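Local coordinates for protein N-acetylneuraminate epimerase (Escherichia coli, PDB 2UVK) that converts the alpha anomer of N-acetylneuraminic acid (sialic acid) to the beta anomer, speeding equilibration between the two in the bacterial periplasm, at residues G15-N19 / D20-I24; G208-K211 / P212-T216. All blocks are in the same frame, centred on the assembly; numbering follows the deposited sequence.

Contact 1. Residues G15-N19 / D20-I24; sequences GAIDN and DTVYI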
ATOM      1  N   GLY B  15      15.784  -7.455 -17.302  1.00 12.40           N
ATOM      2  CA  GLY B  15      16.963  -7.032 -18.057  1.00 13.15           C
ATOM      3  C   GLY B  15      16.809  -5.604 -18.494  1.00 13.91           C
ATOM      4  O   GLY B  15      15.767  -4.992 -18.318  1.00 13.81           O
ATOM      5  N   ALA B  16      17.887  -5.098 -19.071  1.00 14.20           N
ATOM      6  CA  ALA B  16      17.997  -3.699 -19.433  1.00 14.81           C
ATOM      7  C   ALA B  16      19.038  -3.622 -20.542  1.00 16.04           C
ATOM      8  O   ALA B  16      19.863  -4.506 -20.706  1.00 15.35           O
ATOM      9  CB  ALA B  16      18.428  -2.891 -18.226  1.00 15.55           C
ATOM     10  N   ILE B  17      18.973  -2.545 -21.320  1.00 16.75           N
ATOM     11  CA  ILE B  17      19.956  -2.294 -22.359  1.00 18.73           C
ATOM     12  C   ILE B  17      20.570  -0.926 -22.118  1.00 18.84           C
ATOM     13  O   ILE B  17      19.864   0.031 -21.786  1.00 18.65           O
ATOM     14  CB  ILE B  17      19.336  -2.426 -23.760  1.00 19.38           C
ATOM     15  CG1 ILE B  17      20.424  -2.298 -24.830  1.00 20.61           C
ATOM     16  CG2 ILE B  17      18.223  -1.437 -23.946  1.00 20.30           C
ATOM     17  CD1 ILE B  17      20.125  -3.042 -26.083  1.00 22.79           C
ATOM     18  N   ASP B  18      21.891  -0.868 -22.217  1.00 20.88           N
ATOM     19  CA  ASP B  18      22.629   0.384 -22.121  1.00 22.21           C
ATOM     20  C   ASP B  18      23.353   0.469 -23.436  1.00 23.25           C
ATOM     21  O   ASP B  18      24.353  -0.219 -23.626  1.00 21.94           O
ATOM     22  CB  ASP B  18      23.636   0.338 -20.992  1.00 22.73           C
ATOM     23  CG  ASP B  18      24.568   1.522 -21.003  1.00 24.92           C
ATOM     24  OD1 ASP B  18      24.079   2.636 -21.266  1.00 28.81           O
ATOM     25  OD2 ASP B  18      25.767   1.333 -20.722  1.00 28.69           O
ATOM     26  N   ASN B  19      22.786   1.276 -24.330  1.00 25.08           N
ATOM     27  CA  ASN B  19      23.264   1.446 -25.697  1.00 25.78           C
ATOM     28  C   ASN B  19      23.313   0.109 -26.442  1.00 25.66           C
ATOM     29  O   ASN B  19      22.262  -0.368 -26.902  1.00 25.74           O
ATOM     30  CB  ASN B  19      24.584   2.228 -25.698  1.00 26.32           C
ATOM     31  CG  ASN B  19      24.425   3.630 -25.113  1.00 26.57           C
ATOM     32  OD1 ASN B  19      25.179   4.046 -24.225  1.00 28.74           O
ATOM     33  ND2 ASN B  19      23.407   4.341 -25.579  1.00 28.68           N
ATOM     34  N   ASP B  20      24.495  -0.497 -26.546  1.00 25.25           N
ATOM     35  CA  ASP B  20      24.642  -1.756 -27.287  1.00 24.79           C
ATOM     36  C   ASP B  20      24.863  -2.991 -26.379  1.00 23.53           C
ATOM     37  O   ASP B  20      25.026  -4.115 -26.879  1.00 22.74           O
ATOM     38  CB  ASP B  20      25.792  -1.639 -28.300  1.00 25.90           C
ATOM     39  CG  ASP B  20      25.418  -0.820 -29.557  1.00 28.90           C
ATOM     40  OD1 ASP B  20      24.216  -0.633 -29.849  1.00 32.60           O
ATOM     41  OD2 ASP B  20      26.345  -0.392 -30.266  1.00 32.02           O
ATOM     42  N   THR B  21      24.851  -2.777 -25.060  1.00 22.50           N
ATOM     43  CA  THR B  21      25.136  -3.846 -24.086  1.00 21.70           C
ATOM     44  C   THR B  21      23.854  -4.269 -23.366  1.00 19.74           C
ATOM     45  O   THR B  21      23.204  -3.455 -22.722  1.00 18.89           O
ATOM     46  CB  THR B  21      26.174  -3.402 -23.041  1.00 21.65           C
ATOM     47  OG1 THR B  21      27.380  -2.985 -23.708  1.00 23.76           O
ATOM     48  CG2 THR B  21      26.523  -4.518 -22.059  1.00 22.65           C
ATOM     49  N   VAL B  22      23.534  -5.545 -23.496  1.00 18.21           N
ATOM     50  CA  VAL B  22      22.293  -6.115 -22.914  1.00 17.59           C
ATOM     51  C   VAL B  22      22.653  -6.759 -21.591  1.00 17.24           C
ATOM     52  O   VAL B  22      23.642  -7.479 -21.509  1.00 17.05           O
ATOM     53  CB  VAL B  22      21.687  -7.209 -23.824  1.00 17.79           C
ATOM     54  CG1 VAL B  22      20.552  -7.950 -23.110  1.00 18.43           C
ATOM     55  CG2 VAL B  22      21.199  -6.612 -25.143  1.00 17.62           C
ATOM     56  N   TYR B  23      21.825  -6.513 -20.569  1.00 16.18           N
ATOM     57  CA  TYR B  23      21.987  -7.136 -19.237  1.00 16.37           C
ATOM     58  C   TYR B  23      20.737  -7.945 -18.928  1.00 15.48           C
ATOM     59  O   TYR B  23      19.640  -7.433 -19.077  1.00 14.93           O
ATOM     60  CB  TYR B  23      22.157  -6.082 -18.153  1.00 17.73           C
ATOM     61  CG  TYR B  23      23.397  -5.242 -18.313  1.00 19.97           C
ATOM     62  CD1 TYR B  23      24.536  -5.498 -17.581  1.00 21.26           C
ATOM     63  CD2 TYR B  23      23.405  -4.170 -19.187  1.00 21.71           C
ATOM     64  CE1 TYR B  23      25.676  -4.707 -17.733  1.00 21.18           C
ATOM     65  CE2 TYR B  23      24.530  -3.390 -19.354  1.00 22.04           C
ATOM     66  CZ  TYR B  23      25.652  -3.646 -18.620  1.00 21.99           C
ATOM     67  OH  TYR B  23      26.775  -2.852 -18.795  1.00 23.21           O
ATOM     68  N   ILE B  24      20.900  -9.205 -18.537  1.00 13.87           N
ATOM     69  CA  ILE B  24      19.756 -10.024 -18.100  1.00 13.14           C
ATOM     70  C   ILE B  24      20.072 -10.789 -16.838  1.00 12.20           C
ATOM     71  O   ILE B  24      21.212 -11.148 -16.559  1.00 12.51           O
ATOM     72  CB  ILE B  24      19.316 -11.017 -19.166  1.00 13.48           C
ATOM     73  CG1 ILE B  24      20.452 -11.976 -19.526  1.00 14.36           C
ATOM     74  CG2 ILE B  24      18.780 -10.290 -20.404  1.00 15.10           C
ATOM     75  CD1 ILE B  24      20.046 -13.126 -20.384  1.00 13.08           C
TER
HETATM   76  O   HOH W   1      26.956  -0.699 -20.162  1.00 27.44           O
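Ala16 and Tyr23 form a hydrogen-bonded antiparallel pair, with Tyr23 N reaching Ala16 O at 2.8 Å in an almost straight bond. Nearer the turn, Asp18 and Thr21 bond both ways: Asp18 N gives to Thr21 O at 2.9 Å, and Thr21 N to Asp18 O at 3.0 Å. Between these pairs, the CA of Ile17 makes a C-H...O contact with Thr21 O.

The reversal itself is a type II' turn from Asp18 to Thr21. Asn19 takes its first corner at a positive phi (57°), which asparagine tolerates better than most residues. Asp20 takes the second; with CG beside its own backbone N (chi1 -76°), its carboxylate folds back so that OD1 lies 3.6 Å from Asn19 C, and the side chain also touches Gln39. An alanine here keeps CB but would probably lose the carboxylate's packing against the Asn19 backbone and weaken the touch on Gln39.

This hairpin opens a four-stranded antiparallel blade of the Kelch beta-propeller, so its two faces meet different blades. On one, branched Ile17 and Val22 meet obliquely, CD1 to CG2 at 3.8 Å, and continue onto strand 311-315; beta-branching suits such extended positions.

The other face carries Ala16, Asp18, Thr21 and Tyr23. Ala16, with only a methyl, lets strand 60-64 come close and packs on Ser61 and Phe63, while the Tyr23 ring presents its edge to Ala16 O and meets Phe63. Asp18 CB lies 4.2 Å from Tyr23 CE2. Because CG of Asp18 is anti to the backbone N (chi1 171°), the carboxylate reaches along this face toward the phenol. A water joins them, 2.6 Å from Tyr23 OH; its 2.4 Å separation from Asp18 OD2 is unusually short, leaving that distance doubtful.

Contact 2. Residues G208-K211 / P212-T216; sequences GEAK and PGLRT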
ATOM      1  N   GLY B 208      -2.293  -6.936 -18.799  1.00 12.81           N
ATOM      2  CA  GLY B 208      -2.012  -7.234 -17.397  1.00 12.17           C
ATOM      3  C   GLY B 208      -3.167  -7.878 -16.657  1.00 13.23           C
ATOM      4  O   GLY B 208      -4.330  -7.845 -17.120  1.00 13.65           O
ATOM      5  N   GLU B 209      -2.878  -8.435 -15.493  1.00 13.18           N
ATOM      6  CA  GLU B 209      -3.925  -8.968 -14.623  1.00 13.72           C
ATOM      7  C   GLU B 209      -4.607  -7.841 -13.888  1.00 12.50           C
ATOM      8  O   GLU B 209      -3.925  -6.980 -13.340  1.00 12.63           O
ATOM      9  CB  GLU B 209      -3.352  -9.917 -13.570  1.00 13.91           C
ATOM     10  CG  GLU B 209      -3.020 -11.297 -14.072  1.00 16.76           C
ATOM     11  CD  GLU B 209      -2.804 -12.284 -12.912  1.00 19.04           C
ATOM     12  OE1 GLU B 209      -2.246 -11.882 -11.885  1.00 24.80           O
ATOM     13  OE2 GLU B 209      -3.281 -13.439 -12.993  1.00 25.98           O
ATOM     14  N   ALA B 210      -5.958  -7.834 -13.874  1.00 12.96           N
ATOM     15  CA  ALA B 210      -6.730  -6.954 -12.989  1.00 12.95           C
ATOM     16  C   ALA B 210      -6.942  -7.538 -11.604  1.00 13.36           C
ATOM     17  O   ALA B 210      -7.191  -6.820 -10.659  1.00 12.64           O
ATOM     18  CB  ALA B 210      -8.107  -6.599 -13.603  1.00 14.21           C
ATOM     19  N   LYS B 211      -6.834  -8.864 -11.497  1.00 13.39           N
ATOM     20  CA  LYS B 211      -6.857  -9.562 -10.215  1.00 14.66           C
ATOM     21  C   LYS B 211      -6.292 -10.935 -10.517  1.00 13.57           C
ATOM     22  O   LYS B 211      -6.157 -11.285 -11.676  1.00 12.78           O
ATOM     23  CB  LYS B 211      -8.271  -9.669  -9.640  1.00 15.29           C
ATOM     24  CG  LYS B 211      -9.296 -10.412 -10.510  1.00 16.46           C
ATOM     25  CD  LYS B 211     -10.481 -10.931  -9.667  1.00 15.99           C
ATOM     26  CE  LYS B 211     -10.100 -12.187  -8.899  1.00 16.22           C
ATOM     27  NZ  LYS B 211     -11.273 -12.726  -8.118  1.00 17.86           N
ATOM     28  N   PRO B 212      -5.958 -11.716  -9.480  1.00 15.03           N
ATOM     29  CA  PRO B 212      -5.469 -13.066  -9.775  1.00 15.82           C
ATOM     30  C   PRO B 212      -6.419 -13.845 -10.680  1.00 16.58           C
ATOM     31  O   PRO B 212      -7.601 -13.964 -10.344  1.00 18.16           O
ATOM     32  CB  PRO B 212      -5.300 -13.671  -8.392  1.00 15.37           C
ATOM     33  CG  PRO B 212      -5.011 -12.502  -7.519  1.00 15.91           C
ATOM     34  CD  PRO B 212      -5.937 -11.431  -8.039  1.00 14.61           C
ATOM     35  N   GLY B 213      -5.924 -14.256 -11.852  1.00 17.89           N
ATOM     36  CA  GLY B 213      -6.692 -15.025 -12.837  1.00 19.03           C
ATOM     37  C   GLY B 213      -7.593 -14.283 -13.813  1.00 19.33           C
ATOM     38  O   GLY B 213      -8.288 -14.902 -14.635  1.00 20.76           O
ATOM     39  N   LEU B 214      -7.599 -12.964 -13.735  1.00 18.32           N
ATOM     40  CA  LEU B 214      -8.359 -12.140 -14.658  1.00 18.32           C
ATOM     41  C   LEU B 214      -7.489 -11.051 -15.235  1.00 17.55           C
ATOM     42  O   LEU B 214      -6.936 -10.241 -14.488  1.00 16.71           O
ATOM     43  CB  LEU B 214      -9.501 -11.481 -13.914  1.00 19.26           C
ATOM     44  CG  LEU B 214     -10.366 -10.547 -14.759  1.00 19.00           C
ATOM     45  CD1 LEU B 214     -11.225 -11.316 -15.799  1.00 19.59           C
ATOM     46  CD2 LEU B 214     -11.219  -9.690 -13.840  1.00 19.08           C
ATOM     47  N   ARG B 215      -7.383 -11.029 -16.551  1.00 16.66           N
ATOM     48  CA  ARG B 215      -6.649 -10.002 -17.256  1.00 17.13           C
ATOM     49  C   ARG B 215      -7.587  -8.981 -17.891  1.00 17.25           C
ATOM     50  O   ARG B 215      -8.813  -9.221 -18.027  1.00 17.82           O
ATOM     51  CB  ARG B 215      -5.790 -10.644 -18.314  1.00 16.66           C
ATOM     52  CG  ARG B 215      -4.618 -11.428 -17.740  1.00 18.22           C
ATOM     53  CD  ARG B 215      -4.610 -12.834 -18.223  1.00 19.92           C
ATOM     54  NE  ARG B 215      -3.470 -13.587 -17.690  1.00 17.80           N
ATOM     55  CZ  ARG B 215      -3.443 -14.194 -16.505  1.00 20.95           C
ATOM     56  NH1 ARG B 215      -4.466 -14.119 -15.658  1.00 22.70           N
ATOM     57  NH2 ARG B 215      -2.346 -14.846 -16.139  1.00 23.44           N
ATOM     58  N   THR B 216      -6.993  -7.866 -18.280  1.00 17.47           N
ATOM     59  CA  THR B 216      -7.652  -6.784 -19.004  1.00 17.21           C
ATOM     60  C   THR B 216      -7.065  -6.660 -20.414  1.00 18.08           C
ATOM     61  O   THR B 216      -5.875  -6.931 -20.612  1.00 17.29           O
ATOM     62  CB  THR B 216      -7.508  -5.447 -18.270  1.00 17.35           C
ATOM     63  OG1 THR B 216      -8.219  -4.425 -18.982  1.00 18.55           O
ATOM     64  CG2 THR B 216      -6.063  -5.031 -18.160  1.00 17.61           C
TER
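Gly208 O receives Thr216 N at 2.9 Å, and Thr216 CG2 rests near the same oxygen. The backbone angles of Gly208 would jam a side chain against the preceding carbonyl, so glycine fits here. Glu209, the predicted proton acceptor, runs beside Arg215, CG anti to its carbonyl carbon (chi1 -78°) and the chain extended, which carries OE2 to a hydrogen bond from Gly213 N (3.0 Å, from above the carboxylate plane) and a salt bridge with Arg215 NH1, also at 3.0 Å. The two flat groups stand nearly perpendicular (85°), and Glu209 CG lies over one guanidinium face; Arg215 NE is held by Ala261 O.

At Ala210 the pairing slips by one: this hairpin, an excursion between blade strands 202-206 and 219-223 within the fifth Kelch repeat, contains a classic beta bulge. Leu214 O accepts both Ala210 N at 2.7 Å and Lys211 N at 3.3 Å. Lys211 O takes Leu214 N, closing a type II turn with Pro212 at the first corner and the positive phi of Gly213 at the second. Lys211 CG packs 3.6 Å from Leu214 CB, while its NZ is bound by the backbone oxygens of Phe157, Lys159 and Asn275 and by Tyr164 OH.

Both contacts are tight hairpins within one propeller, on opposite sides of the chain's centre, with their nearest atoms about 18 Å apart. Contact 1 belongs to the framework: it joins the first two strands of a blade, is partly buried, and its turn, with Asn19 exposed, reaches the surface. Aliphatic Ile17 and Val22 meet one neighbouring blade, and a mixed face of Ala16, Asp18 and Tyr23 the other. Contact 2 is more buried and lies outside the blade sheet, beside helices 146-157 and 266-271. There a bulge interrupts the pairing, and a glutamate-arginine salt bridge and a glutamate-to-backbone bond are added, where the glutamate predicted to be the proton acceptor lies. The two hairpins share no strands.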